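Local atomic coordinates of aldehyde dehydrogenase family protein (Pseudomonas syringae pv. tomato, PDB entry 6X9L), a protein that oxidises long-chain aliphatic aldehydes, such as octanal, probably to the corresponding carboxylic acids, with NAD+ as the electron acceptor. Residues A[12-15]-A[16-20]; A[72-75]-A[76-79]; A[336-339]-A[340-343]. The protein carries 1 engineered substitution. All coordinates share one frame; numbering follows the deposited sequence.

Interaction 1: residues A[12-15]-A[16-20]; sequences DPHT and AQKFY
A type I beta turn from Thr15 to Lys18 leads the N-terminal segment into strand 19-21, closed by a hydrogen bond from Lys18 N to Thr15 O (3.3 Å). An Asx turn comes just before: Asp12 OD1 accepts from His14 N at 2.9 Å, a task suited to a short carboxylate that can fold back on its own backbone. Pro13, with its fixed phi, suits the middle of the Asx turn, and Asp12 O takes a weak bond from Ala16 N (3.0 Å). Ala16 is buried, and Ala16 CB sits 3.5 Å from Asp12 O, where a compact residue fits the tight chain reversal. Beyond the turn, Phe19 pairs its backbone with Ser26 of the neighbouring strand, and Trp25 is touched by both Thr15 and Lys18.

Lys18 reaches back over the turn. Its CG lies anti to the carbonyl carbon (chi1 -52°), and the long aliphatic chain then bends so that CG, CD and CE all pass close to His14 O. The ammonium ends over one face of the His14 ring, near its rim, and Lys18 NZ donates to His14 O at 3.2 Å.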
ATOM      1  N   ASP A  12     -12.834   3.635  35.518  1.00 53.44           N
ATOM      2  CA  ASP A  12     -11.898   3.997  36.568  1.00 54.06           C
ATOM      3  C   ASP A  12     -11.803   5.517  36.644  1.00 54.05           C
ATOM      4  O   ASP A  12     -11.363   6.163  35.679  1.00 53.85           O
ATOM      5  CB  ASP A  12     -10.530   3.374  36.313  1.00 54.60           C
ATOM      6  CG  ASP A  12      -9.540   3.733  37.367  1.00 55.47           C
ATOM      7  OD1 ASP A  12      -9.884   4.529  38.261  1.00 55.61           O
ATOM      8  OD2 ASP A  12      -8.412   3.218  37.312  1.00 56.24           O
ATOM      9  N   PRO A  13     -12.219   6.122  37.763  1.00 56.75           N
ATOM     10  CA  PRO A  13     -12.205   7.596  37.845  1.00 57.06           C
ATOM     11  C   PRO A  13     -10.815   8.183  37.719  1.00 57.69           C
ATOM     12  O   PRO A  13     -10.667   9.321  37.262  1.00 58.08           O
ATOM     13  CB  PRO A  13     -12.817   7.883  39.228  1.00 57.27           C
ATOM     14  CG  PRO A  13     -13.574   6.628  39.579  1.00 57.01           C
ATOM     15  CD  PRO A  13     -12.779   5.505  38.972  1.00 57.00           C
ATOM     16  N   HIS A  14      -9.789   7.420  38.075  1.00 74.66           N
ATOM     17  CA  HIS A  14      -8.435   7.941  38.085  1.00 75.77           C
ATOM     18  C   HIS A  14      -7.779   7.967  36.703  1.00 75.99           C
ATOM     19  O   HIS A  14      -6.811   8.712  36.500  1.00 76.98           O
ATOM     20  CB  HIS A  14      -7.587   7.117  39.040  1.00 76.48           C
ATOM     21  CG  HIS A  14      -6.356   7.828  39.481  1.00 77.80           C
ATOM     22  ND1 HIS A  14      -6.400   8.959  40.268  1.00 78.29           N
ATOM     23  CD2 HIS A  14      -5.049   7.601  39.214  1.00 78.71           C
ATOM     24  CE1 HIS A  14      -5.171   9.386  40.486  1.00 79.43           C
ATOM     25  NE2 HIS A  14      -4.333   8.580  39.857  1.00 79.74           N
ATOM     26  N   THR A  15      -8.270   7.169  35.755  1.00 48.78           N
ATOM     27  CA  THR A  15      -7.664   7.066  34.434  1.00 48.97           C
ATOM     28  C   THR A  15      -8.620   7.417  33.302  1.00 48.25           C
ATOM     29  O   THR A  15      -8.219   7.369  32.135  1.00 48.71           O
ATOM     30  CB  THR A  15      -7.100   5.652  34.229  1.00 48.84           C
ATOM     31  OG1 THR A  15      -8.167   4.696  34.195  1.00 47.82           O
ATOM     32  CG2 THR A  15      -6.210   5.309  35.382  1.00 49.50           C
ATOM     33  N   ALA A  16      -9.862   7.793  33.613  1.00 41.01           N
ATOM     34  CA  ALA A  16     -10.834   8.096  32.570  1.00 40.57           C
ATOM     35  C   ALA A  16     -10.357   9.234  31.672  1.00 42.16           C
ATOM     36  O   ALA A  16     -10.496   9.164  30.441  1.00 42.26           O
ATOM     37  CB  ALA A  16     -12.183   8.433  33.203  1.00 39.92           C
ATOM     38  N   GLN A  17      -9.788  10.285  32.264  1.00 50.45           N
ATOM     39  CA  GLN A  17      -9.334  11.451  31.520  1.00 52.57           C
ATOM     40  C   GLN A  17      -7.817  11.553  31.497  1.00 53.85           C
ATOM     41  O   GLN A  17      -7.247  12.650  31.484  1.00 55.58           O
ATOM     42  CB  GLN A  17      -9.973  12.715  32.079  1.00 53.47           C
ATOM     43  CG  GLN A  17     -11.331  12.892  31.474  1.00 53.47           C
ATOM     44  CD  GLN A  17     -12.255  13.681  32.332  1.00 53.49           C
ATOM     45  OE1 GLN A  17     -12.682  14.757  31.948  1.00 55.00           O
ATOM     46  NE2 GLN A  17     -12.599  13.145  33.493  1.00 51.97           N
ATOM     47  N   LYS A  18      -7.166  10.402  31.461  1.00 52.80           N
ATOM     48  CA  LYS A  18      -5.736  10.297  31.261  1.00 54.12           C
ATOM     49  C   LYS A  18      -5.475   9.579  29.942  1.00 54.39           C
ATOM     50  O   LYS A  18      -6.387   9.028  29.313  1.00 53.26           O
ATOM     51  CB  LYS A  18      -5.073   9.558  32.435  1.00 53.42           C
ATOM     52  CG  LYS A  18      -5.439  10.145  33.773  1.00 53.03           C
ATOM     53  CD  LYS A  18      -4.217  10.356  34.639  1.00 53.95           C
ATOM     54  CE  LYS A  18      -4.476  11.378  35.729  1.00 54.16           C
ATOM     55  NZ  LYS A  18      -4.363  10.736  37.059  1.00 53.65           N
ATOM     56  N   PHE A  19      -4.211   9.615  29.514  1.00 40.61           N
ATOM     57  CA  PHE A  19      -3.745   8.866  28.359  1.00 40.92           C
ATOM     58  C   PHE A  19      -2.739   7.828  28.836  1.00 40.57           C
ATOM     59  O   PHE A  19      -2.081   8.014  29.862  1.00 40.88           O
ATOM     60  CB  PHE A  19      -3.114   9.796  27.305  1.00 42.91           C
ATOM     61  CG  PHE A  19      -4.065  10.835  26.753  1.00 43.90           C
ATOM     62  CD1 PHE A  19      -5.419  10.556  26.600  1.00 42.91           C
ATOM     63  CD2 PHE A  19      -3.609  12.103  26.408  1.00 45.68           C
ATOM     64  CE1 PHE A  19      -6.294  11.531  26.103  1.00 43.99           C
ATOM     65  CE2 PHE A  19      -4.478  13.076  25.909  1.00 46.76           C
ATOM     66  CZ  PHE A  19      -5.816  12.789  25.762  1.00 46.26           C
ATOM     67  N   TYR A  20      -2.629   6.713  28.102  1.00 36.71           N
ATOM     68  CA  TYR A  20      -1.626   5.696  28.413  1.00 37.36           C
ATOM     69  C   TYR A  20      -0.421   5.899  27.495  1.00 38.81           C
ATOM     70  O   TYR A  20      -0.436   5.515  26.315  1.00 38.78           O
ATOM     71  CB  TYR A  20      -2.185   4.287  28.296  1.00 36.42           C
ATOM     72  CG  TYR A  20      -1.208   3.256  28.844  1.00 37.72           C
ATOM     73  CD1 TYR A  20      -1.107   3.024  30.208  1.00 38.96           C
ATOM     74  CD2 TYR A  20      -0.373   2.538  28.000  1.00 38.80           C
ATOM     75  CE1 TYR A  20      -0.206   2.088  30.722  1.00 41.75           C
ATOM     76  CE2 TYR A  20       0.527   1.605  28.499  1.00 41.43           C
ATOM     77  CZ  TYR A  20       0.606   1.378  29.863  1.00 42.98           C
ATOM     78  OH  TYR A  20       1.499   0.440  30.356  1.00 46.12           O
TER

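Interaction 2: residues A[72-75]-A[76-79]; sequences GTSP and EVRA
Arg78 folds back from the first turn of helix 75-91 over the segment that starts it, where Ser74 is the N-cap. Its CB rests 3.7 Å from Pro75 O. With CG anti to the carbonyl carbon (chi1 -54°), the chain is steered back toward the N-terminal side of the helix: CG passes 3.3 Å from Ser74 O, and CD continues beside Thr73 O. A bend at chi3 then turns the guanidinium so that Pro75 lies over one of its faces. At the tip, NH1 gives a weak hydrogen bond to Thr73 O (2.8 Å), while NH2 donates to Ala174 O. Arginine suits this buried place because its aliphatic part can line the backbone while its several N-H groups serve carbonyls of separate chain segments, joining the helix start to the region of helix 161-174.

The residues round the cap suit their places. Ser74 has OG between its backbone N and carbonyl carbon (chi1 68°), from where it accepts from Val77 N at 3.1 Å. Proline is apt in the next position, since the first turn of a helix asks for no intrahelical bond from its nitrogen; Pro75 O then receives Ala79 N. Thr73 has a divided role: OG1 bonds to Gly69 O at the end of helix 53-71, whereas its methyl faces Val77, the two side chains crossing at about a right angle. Full helical bonding begins with Arg78 N, which donates to Ser74 O at 2.9 Å.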
ATOM      1  N   GLY A  72      14.155  -5.469  19.127  1.00 46.72           N
ATOM      2  CA  GLY A  72      15.252  -6.324  19.492  1.00 47.20           C
ATOM      3  C   GLY A  72      14.893  -7.478  20.399  1.00 47.27           C
ATOM      4  O   GLY A  72      15.778  -8.255  20.766  1.00 47.95           O
ATOM      5  N   THR A  73      13.624  -7.608  20.790  1.00 39.91           N
ATOM      6  CA  THR A  73      13.202  -8.745  21.596  1.00 39.93           C
ATOM      7  C   THR A  73      12.847  -9.915  20.682  1.00 40.84           C
ATOM      8  O   THR A  73      12.230  -9.739  19.627  1.00 41.05           O
ATOM      9  CB  THR A  73      12.017  -8.369  22.489  1.00 38.97           C
ATOM     10  OG1 THR A  73      12.386  -7.287  23.359  1.00 38.17           O
ATOM     11  CG2 THR A  73      11.545  -9.565  23.310  1.00 38.99           C
ATOM     12  N   SER A  74      13.258 -11.108  21.091  1.00 48.67           N
ATOM     13  CA  SER A  74      13.133 -12.278  20.239  1.00 49.67           C
ATOM     14  C   SER A  74      11.666 -12.581  19.940  1.00 49.73           C
ATOM     15  O   SER A  74      10.795 -12.406  20.799  1.00 49.05           O
ATOM     16  CB  SER A  74      13.758 -13.480  20.918  1.00 50.15           C
ATOM     17  OG  SER A  74      12.954 -13.810  22.034  1.00 49.80           O
ATOM     18  N   PRO A  75      11.368 -13.064  18.735  1.00 46.72           N
ATOM     19  CA  PRO A  75       9.992 -13.493  18.450  1.00 47.04           C
ATOM     20  C   PRO A  75       9.403 -14.380  19.531  1.00 46.97           C
ATOM     21  O   PRO A  75       8.258 -14.159  19.943  1.00 46.66           O
ATOM     22  CB  PRO A  75      10.139 -14.218  17.107  1.00 48.28           C
ATOM     23  CG  PRO A  75      11.261 -13.518  16.444  1.00 48.31           C
ATOM     24  CD  PRO A  75      12.220 -13.106  17.536  1.00 47.50           C
ATOM     25  N   GLU A  76      10.149 -15.378  20.011  1.00 61.73           N
ATOM     26  CA  GLU A  76       9.619 -16.245  21.061  1.00 61.71           C
ATOM     27  C   GLU A  76       9.165 -15.427  22.260  1.00 60.41           C
ATOM     28  O   GLU A  76       8.087 -15.666  22.812  1.00 60.18           O
ATOM     29  CB  GLU A  76      10.662 -17.290  21.486  1.00 62.34           C
ATOM     30  CG  GLU A  76      11.693 -17.641  20.419  1.00 63.45           C
ATOM     31  CD  GLU A  76      11.079 -18.096  19.092  1.00 64.68           C
ATOM     32  OE1 GLU A  76       9.835 -18.067  18.949  1.00 64.86           O
ATOM     33  OE2 GLU A  76      11.841 -18.481  18.178  1.00 65.48           O
ATOM     34  N   VAL A  77       9.964 -14.435  22.661  1.00 44.74           N
ATOM     35  CA  VAL A  77       9.643 -13.685  23.868  1.00 43.79           C
ATOM     36  C   VAL A  77       8.486 -12.721  23.613  1.00 43.20           C
ATOM     37  O   VAL A  77       7.579 -12.589  24.445  1.00 42.81           O
ATOM     38  CB  VAL A  77      10.898 -12.966  24.393  1.00 43.39           C
ATOM     39  CG1 VAL A  77      10.497 -11.895  25.362  1.00 42.32           C
ATOM     40  CG2 VAL A  77      11.832 -13.971  25.070  1.00 43.89           C
ATOM     41  N   ARG A  78       8.483 -12.040  22.467  1.00 43.64           N
ATOM     42  CA  ARG A  78       7.301 -11.253  22.116  1.00 43.18           C
ATOM     43  C   ARG A  78       6.043 -12.117  22.154  1.00 43.66           C
ATOM     44  O   ARG A  78       5.026 -11.717  22.731  1.00 43.16           O
ATOM     45  CB  ARG A  78       7.474 -10.606  20.739  1.00 43.35           C
ATOM     46  CG  ARG A  78       8.745  -9.779  20.602  1.00 43.04           C
ATOM     47  CD  ARG A  78       8.582  -8.655  19.568  1.00 42.80           C
ATOM     48  NE  ARG A  78       8.308  -9.156  18.224  1.00 43.92           N
ATOM     49  CZ  ARG A  78       9.239  -9.349  17.290  1.00 44.83           C
ATOM     50  NH1 ARG A  78      10.511  -9.070  17.559  1.00 44.74           N
ATOM     51  NH2 ARG A  78       8.901  -9.812  16.086  1.00 45.80           N
ATOM     52  N   ALA A  79       6.110 -13.326  21.583  1.00 44.92           N
ATOM     53  CA  ALA A  79       4.957 -14.227  21.595  1.00 45.55           C
ATOM     54  C   ALA A  79       4.488 -14.537  23.012  1.00 45.13           C
ATOM     55  O   ALA A  79       3.294 -14.790  23.229  1.00 45.40           O
ATOM     56  CB  ALA A  79       5.276 -15.527  20.861  1.00 46.76           C
TER

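Interaction 3: residues A[336-339]-A[340-343]; sequences EAQF and HRVQ
Phe339 and His340 form a T-shaped pair on the first turns of helix 336-351, the phenyl edge directed at the imidazole face with ring centroids 5.4 Å apart. The packed side belongs to Gln338, Phe339 and Val342. Phe339 suits it as a broad apolar ring, which extends to Arg363 and Thr373 and runs obliquely past the Gln343 amide; Phe339 CE1 and Gln343 NE2 are 3.5 Å apart. Gln343 N bonds to Phe339 O at 3.1 Å, and Gln343 NE2 adds a weak bond to that oxygen, while Gln343 OE1 accepts from Gly362 N. Val342 CG2 lies 3.5 Å from Gln338 NE2.

Glu336, His340 and Arg341, polar residues suited to the surface, lie on the exposed side. The Arg341 guanidinium lies over Ala337 O and the Gln338 backbone, with Gln338 near Trp158 of the NAD+ site. Glu336 extends alongside His340, CG anti to the backbone N (chi1 180°), and His340 NE2 donates to Glu336 OE2 at 3.3 Å, meeting the carboxylate on its anti side with the oxygen in the imidazole plane. Such a carboxylate partner would probably stabilise a protonated His340 and fix the rotation of its ring.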
ATOM      1  N   GLU A 336     -26.206   8.861  18.714  1.00 47.63           N
ATOM      2  CA  GLU A 336     -27.221   9.761  18.171  1.00 49.20           C
ATOM      3  C   GLU A 336     -26.934  10.141  16.721  1.00 48.13           C
ATOM      4  O   GLU A 336     -27.838  10.140  15.873  1.00 47.24           O
ATOM      5  CB  GLU A 336     -27.322  11.010  19.040  1.00 53.81           C
ATOM      6  CG  GLU A 336     -28.353  11.985  18.515  1.00 55.73           C
ATOM      7  CD  GLU A 336     -28.825  12.962  19.560  1.00 59.72           C
ATOM      8  OE1 GLU A 336     -28.045  13.267  20.493  1.00 61.72           O
ATOM      9  OE2 GLU A 336     -29.983  13.419  19.443  1.00 59.37           O
ATOM     10  N   ALA A 337     -25.688  10.496  16.421  1.00 39.70           N
ATOM     11  CA  ALA A 337     -25.313  10.802  15.044  1.00 39.55           C
ATOM     12  C   ALA A 337     -25.656   9.654  14.096  1.00 36.24           C
ATOM     13  O   ALA A 337     -26.322   9.856  13.074  1.00 36.48           O
ATOM     14  CB  ALA A 337     -23.825  11.134  14.968  1.00 40.13           C
ATOM     15  N   GLN A 338     -25.237   8.431  14.427  1.00 44.54           N
ATOM     16  CA  GLN A 338     -25.557   7.304  13.551  1.00 42.11           C
ATOM     17  C   GLN A 338     -27.066   7.074  13.446  1.00 41.46           C
ATOM     18  O   GLN A 338     -27.582   6.778  12.359  1.00 40.67           O
ATOM     19  CB  GLN A 338     -24.873   6.026  14.033  1.00 40.40           C
ATOM     20  CG  GLN A 338     -24.988   4.905  13.026  1.00 38.78           C
ATOM     21  CD  GLN A 338     -24.353   5.280  11.709  1.00 39.40           C
ATOM     22  OE1 GLN A 338     -23.337   5.972  11.679  1.00 40.66           O
ATOM     23  NE2 GLN A 338     -24.961   4.855  10.610  1.00 39.05           N
ATOM     24  N   PHE A 339     -27.783   7.178  14.570  1.00 35.42           N
ATOM     25  CA  PHE A 339     -29.233   7.019  14.564  1.00 34.90           C
ATOM     26  C   PHE A 339     -29.872   7.899  13.509  1.00 35.79           C
ATOM     27  O   PHE A 339     -30.720   7.443  12.734  1.00 34.69           O
ATOM     28  CB  PHE A 339     -29.813   7.354  15.939  1.00 36.59           C
ATOM     29  CG  PHE A 339     -31.322   7.355  15.985  1.00 36.43           C
ATOM     30  CD1 PHE A 339     -32.037   6.165  15.882  1.00 34.52           C
ATOM     31  CD2 PHE A 339     -32.036   8.547  16.142  1.00 38.35           C
ATOM     32  CE1 PHE A 339     -33.424   6.153  15.927  1.00 34.34           C
ATOM     33  CE2 PHE A 339     -33.449   8.543  16.193  1.00 37.81           C
ATOM     34  CZ  PHE A 339     -34.136   7.329  16.073  1.00 35.73           C
ATOM     35  N   HIS A 340     -29.483   9.181  13.481  1.00 42.13           N
ATOM     36  CA  HIS A 340     -30.108  10.140  12.574  1.00 43.54           C
ATOM     37  C   HIS A 340     -29.712   9.881  11.132  1.00 43.17           C
ATOM     38  O   HIS A 340     -30.488  10.157  10.206  1.00 43.64           O
ATOM     39  CB  HIS A 340     -29.717  11.561  12.947  1.00 46.81           C
ATOM     40  CG  HIS A 340     -30.266  12.015  14.253  1.00 48.24           C
ATOM     41  ND1 HIS A 340     -31.618  12.068  14.510  1.00 47.66           N
ATOM     42  CD2 HIS A 340     -29.650  12.460  15.373  1.00 50.60           C
ATOM     43  CE1 HIS A 340     -31.813  12.518  15.735  1.00 49.41           C
ATOM     44  NE2 HIS A 340     -30.635  12.769  16.278  1.00 51.46           N
ATOM     45  N   ARG A 341     -28.492   9.402  10.923  1.00 44.54           N
ATOM     46  CA  ARG A 341     -28.054   9.081   9.574  1.00 44.62           C
ATOM     47  C   ARG A 341     -28.897   7.944   9.002  1.00 42.42           C
ATOM     48  O   ARG A 341     -29.487   8.079   7.924  1.00 43.33           O
ATOM     49  CB  ARG A 341     -26.556   8.751   9.593  1.00 44.60           C
ATOM     50  CG  ARG A 341     -25.709   9.727   8.784  1.00 48.02           C
ATOM     51  CD  ARG A 341     -24.414  10.146   9.478  1.00 48.99           C
ATOM     52  NE  ARG A 341     -23.710   9.040  10.102  1.00 45.85           N
ATOM     53  CZ  ARG A 341     -22.781   9.202  11.038  1.00 45.87           C
ATOM     54  NH1 ARG A 341     -22.450  10.423  11.424  1.00 48.55           N
ATOM     55  NH2 ARG A 341     -22.178   8.145  11.583  1.00 43.50           N
ATOM     56  N   VAL A 342     -29.009   6.834   9.742  1.00 44.24           N
ATOM     57  CA  VAL A 342     -29.817   5.694   9.299  1.00 42.89           C
ATOM     58  C   VAL A 342     -31.253   6.129   9.013  1.00 43.35           C
ATOM     59  O   VAL A 342     -31.836   5.794   7.969  1.00 43.74           O
ATOM     60  CB  VAL A 342     -29.772   4.577  10.354  1.00 41.20           C
ATOM     61  CG1 VAL A 342     -30.695   3.460   9.966  1.00 40.69           C
ATOM     62  CG2 VAL A 342     -28.355   4.072  10.489  1.00 40.90           C
ATOM     63  N   GLN A 343     -31.843   6.877   9.944  1.00 48.42           N
ATOM     64  CA  GLN A 343     -33.193   7.402   9.769  1.00 48.81           C
ATOM     65  C   GLN A 343     -33.328   8.173   8.459  1.00 50.43           C
ATOM     66  O   GLN A 343     -34.353   8.081   7.773  1.00 50.40           O
ATOM     67  CB  GLN A 343     -33.540   8.287  10.963  1.00 49.60           C
ATOM     68  CG  GLN A 343     -34.851   7.943  11.630  1.00 48.83           C
ATOM     69  CD  GLN A 343     -34.930   6.526  12.130  1.00 47.33           C
ATOM     70  OE1 GLN A 343     -36.009   5.953  12.187  1.00 46.88           O
ATOM     71  NE2 GLN A 343     -33.798   5.954  12.501  1.00 47.06           N
TER

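How the interactions relate
The three contacts follow one another along the chain, with neither nesting nor crossing; interactions 1 and 2 close local turns, whereas interaction 3 lies within a continuous helix. Interaction 1 comes first, turning the N-terminal segment into the hairpin of strands 19-21 and 24-26. Interaction 2 then closes the short connection between helices 53-71 and 75-91, about 15 Å from interaction 1 between nearest atoms. Much later, interaction 3 occupies the opening turns of helix 336-351, which leads to strand 355-358 at one margin of the seven-stranded sheet. Interactions 2 and 3 lie on opposite sides of the chain's centre, their own centres about 45 Å apart; interaction 3 alone sits beside the bound NAD.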